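Local coordinates for protein SusD homolog (Bacteroides thetaiotaomicron, PDB 3EHM) that probably binds mucin O-glycans at the cell surface as a SusD-like outer-membrane lipoprotein, helping a gut symbiont use host glycans, at residues Thr395-Ser400 / Gly405-Asp410. Residues are numbered along the deposited sequence; the frame is centred on the assembly and turned at random.
Sequences TGLTGS and GTYNHD
Leu397 and His409 pair through their backbones in a single antiparallel bridge of the hydrogen-bonded kind. Leu397 N donates to His409 O over 2.9 Å, and His409 N returns a 2.8 Å bond to Leu397 O. Leu397 O also receives a CA-H...O contact from Asn408 CA at 3.0 Å, and Gly399 CA makes a longer one, 3.5 Å, to Tyr407 O. Beyond the bridge, Gly396, with no side chain, lets the backbones approach to 4.0 Å between its CA and Asp410 CA.

Apolar contact comes from one methyl: Leu397 CD2 meets the edge of the Tyr407 ring near its plane, 3.8 Å from CD2 of the tyrosine. The two side chains cross at about a right angle, the ring being carried there with CG anti to the backbone N (chi1 179°). Ala274 and Trp277 of helix 274-282 also touch Leu397, while Tyr407 OH hydrogen-bonds Lys466 O. Asn408 CB packs 3.6 Å from Gly399 N, both residues being exposed to solvent. Conventional hydrogen bonding between these two parts of the long loop from helix 384-388 to helix 429-445 is thus confined to one two-bond backbone bridge, which the buried Leu397 and Tyr407 side chains tie to helix 274-282 and to Lys466.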
ATOM      1  N   THR A 395      14.769   8.799 -14.385  1.00 18.02           N
ATOM      2  CA  THR A 395      14.604   9.776 -15.446  1.00 18.27           C
ATOM      3  C   THR A 395      13.632  10.872 -15.055  1.00 18.99           C
ATOM      4  O   THR A 395      12.549  10.601 -14.533  1.00 18.82           O
ATOM      5  CB  THR A 395      14.091   9.108 -16.719  1.00 16.43           C
ATOM      6  OG1 THR A 395      14.922   7.983 -17.027  1.00 19.40           O
ATOM      7  CG2 THR A 395      14.117  10.098 -17.880  1.00 19.43           C
ATOM      8  N   GLY A 396      14.022  12.112 -15.310  1.00 18.78           N
ATOM      9  CA  GLY A 396      13.157  13.223 -14.984  1.00 19.57           C
ATOM     10  C   GLY A 396      12.163  13.450 -16.102  1.00 20.43           C
ATOM     11  O   GLY A 396      12.312  12.920 -17.201  1.00 20.66           O
ATOM     12  N   LEU A 397      11.135  14.233 -15.817  1.00 19.93           N
ATOM     13  CA  LEU A 397      10.129  14.540 -16.810  1.00 22.19           C
ATOM     14  C   LEU A 397      10.324  16.006 -17.174  1.00 23.15           C
ATOM     15  O   LEU A 397      10.199  16.893 -16.328  1.00 22.37           O
ATOM     16  CB  LEU A 397       8.735  14.297 -16.221  1.00 23.23           C
ATOM     17  CG  LEU A 397       7.557  14.060 -17.168  1.00 25.54           C
ATOM     18  CD1 LEU A 397       7.944  13.058 -18.247  1.00 23.50           C
ATOM     19  CD2 LEU A 397       6.364  13.553 -16.365  1.00 23.18           C
ATOM     20  N   THR A 398      10.679  16.265 -18.424  1.00 24.81           N
ATOM     21  CA  THR A 398      10.873  17.639 -18.853  1.00 25.92           C
ATOM     22  C   THR A 398       9.580  18.129 -19.488  1.00 27.56           C
ATOM     23  O   THR A 398       8.704  17.328 -19.834  1.00 26.35           O
ATOM     24  CB  THR A 398      11.997  17.759 -19.889  1.00 26.40           C
ATOM     25  OG1 THR A 398      11.575  17.155 -21.118  1.00 26.66           O
ATOM     26  CG2 THR A 398      13.266  17.064 -19.383  1.00 26.54           C
ATOM     27  N   GLY A 399       9.463  19.443 -19.635  1.00 28.27           N
ATOM     28  CA  GLY A 399       8.272  20.006 -20.236  1.00 29.63           C
ATOM     29  C   GLY A 399       8.072  19.424 -21.616  1.00 30.13           C
ATOM     30  O   GLY A 399       6.945  19.217 -22.062  1.00 31.36           O
ATOM     31  N   SER A 400       9.182  19.148 -22.289  1.00 29.47           N
ATOM     32  CA  SER A 400       9.146  18.583 -23.629  1.00 30.34           C
ATOM     33  C   SER A 400       8.551  17.179 -23.638  1.00 29.16           C
ATOM     34  O   SER A 400       7.572  16.919 -24.339  1.00 30.28           O
ATOM     35  CB  SER A 400      10.560  18.524 -24.211  1.00 29.60           C
ATOM     36  OG  SER A 400      11.208  19.780 -24.106  1.00 34.67           O
ATOM     37  N   GLY A 405       0.184  18.385 -20.971  1.00 23.10           N
ATOM     38  CA  GLY A 405       0.101  19.654 -20.278  1.00 23.66           C
ATOM     39  C   GLY A 405       1.473  20.181 -19.927  1.00 25.11           C
ATOM     40  O   GLY A 405       2.480  19.649 -20.386  1.00 25.86           O
ATOM     41  N   THR A 406       1.510  21.228 -19.111  1.00 24.67           N
ATOM     42  CA  THR A 406       2.766  21.839 -18.701  1.00 25.49           C
ATOM     43  C   THR A 406       3.231  21.282 -17.364  1.00 23.63           C
ATOM     44  O   THR A 406       2.685  21.624 -16.314  1.00 24.79           O
ATOM     45  CB  THR A 406       2.617  23.363 -18.583  1.00 25.87           C
ATOM     46  OG1 THR A 406       2.276  23.903 -19.867  1.00 31.96           O
ATOM     47  CG2 THR A 406       3.908  23.990 -18.102  1.00 29.23           C
ATOM     48  N   TYR A 407       4.243  20.424 -17.408  1.00 20.56           N
ATOM     49  CA  TYR A 407       4.771  19.818 -16.195  1.00 20.51           C
ATOM     50  C   TYR A 407       6.210  19.367 -16.367  1.00 19.74           C
ATOM     51  O   TYR A 407       6.597  18.865 -17.422  1.00 20.95           O
ATOM     52  CB  TYR A 407       3.933  18.600 -15.790  1.00 18.74           C
ATOM     53  CG  TYR A 407       4.440  17.905 -14.540  1.00 16.99           C
ATOM     54  CD1 TYR A 407       4.114  18.384 -13.272  1.00 17.08           C
ATOM     55  CD2 TYR A 407       5.273  16.788 -14.629  1.00 16.97           C
ATOM     56  CE1 TYR A 407       4.602  17.765 -12.119  1.00 15.91           C
ATOM     57  CE2 TYR A 407       5.770  16.162 -13.484  1.00 16.98           C
ATOM     58  CZ  TYR A 407       5.429  16.657 -12.231  1.00 16.16           C
ATOM     59  OH  TYR A 407       5.903  16.041 -11.096  1.00 15.67           O
ATOM     60  N   ASN A 408       7.001  19.539 -15.318  1.00 20.71           N
ATOM     61  CA  ASN A 408       8.383  19.107 -15.358  1.00 20.75           C
ATOM     62  C   ASN A 408       8.918  18.966 -13.944  1.00 20.22           C
ATOM     63  O   ASN A 408       8.576  19.740 -13.049  1.00 20.22           O
ATOM     64  CB  ASN A 408       9.243  20.102 -16.143  1.00 23.73           C
ATOM     65  CG  ASN A 408       9.478  21.389 -15.388  1.00 24.15           C
ATOM     66  OD1 ASN A 408      10.228  21.419 -14.413  1.00 28.94           O
ATOM     67  ND2 ASN A 408       8.834  22.460 -15.827  1.00 26.98           N
ATOM     68  N   HIS A 409       9.746  17.950 -13.754  1.00 18.84           N
ATOM     69  CA  HIS A 409      10.378  17.692 -12.476  1.00 18.74           C
ATOM     70  C   HIS A 409      11.534  16.740 -12.727  1.00 18.53           C
ATOM     71  O   HIS A 409      11.347  15.651 -13.272  1.00 18.38           O
ATOM     72  CB  HIS A 409       9.391  17.072 -11.484  1.00 18.89           C
ATOM     73  CG  HIS A 409       9.985  16.824 -10.133  1.00 19.24           C
ATOM     74  ND1 HIS A 409      10.788  15.737  -9.863  1.00 19.90           N
ATOM     75  CD2 HIS A 409       9.955  17.561  -8.998  1.00 18.56           C
ATOM     76  CE1 HIS A 409      11.230  15.816  -8.621  1.00 17.75           C
ATOM     77  NE2 HIS A 409      10.741  16.914  -8.073  1.00 20.69           N
ATOM     78  N   ASP A 410      12.734  17.162 -12.352  1.00 18.31           N
ATOM     79  CA  ASP A 410      13.903  16.329 -12.544  1.00 18.34           C
ATOM     80  C   ASP A 410      14.043  15.390 -11.355  1.00 17.72           C
ATOM     81  O   ASP A 410      14.578  15.759 -10.311  1.00 15.94           O
ATOM     82  CB  ASP A 410      15.162  17.176 -12.676  1.00 19.97           C
ATOM     83  CG  ASP A 410      16.341  16.364 -13.160  1.00 20.78           C
ATOM     84  OD1 ASP A 410      16.287  15.123 -13.034  1.00 23.23           O
ATOM     85  OD2 ASP A 410      17.317  16.953 -13.661  1.00 24.99           O
TER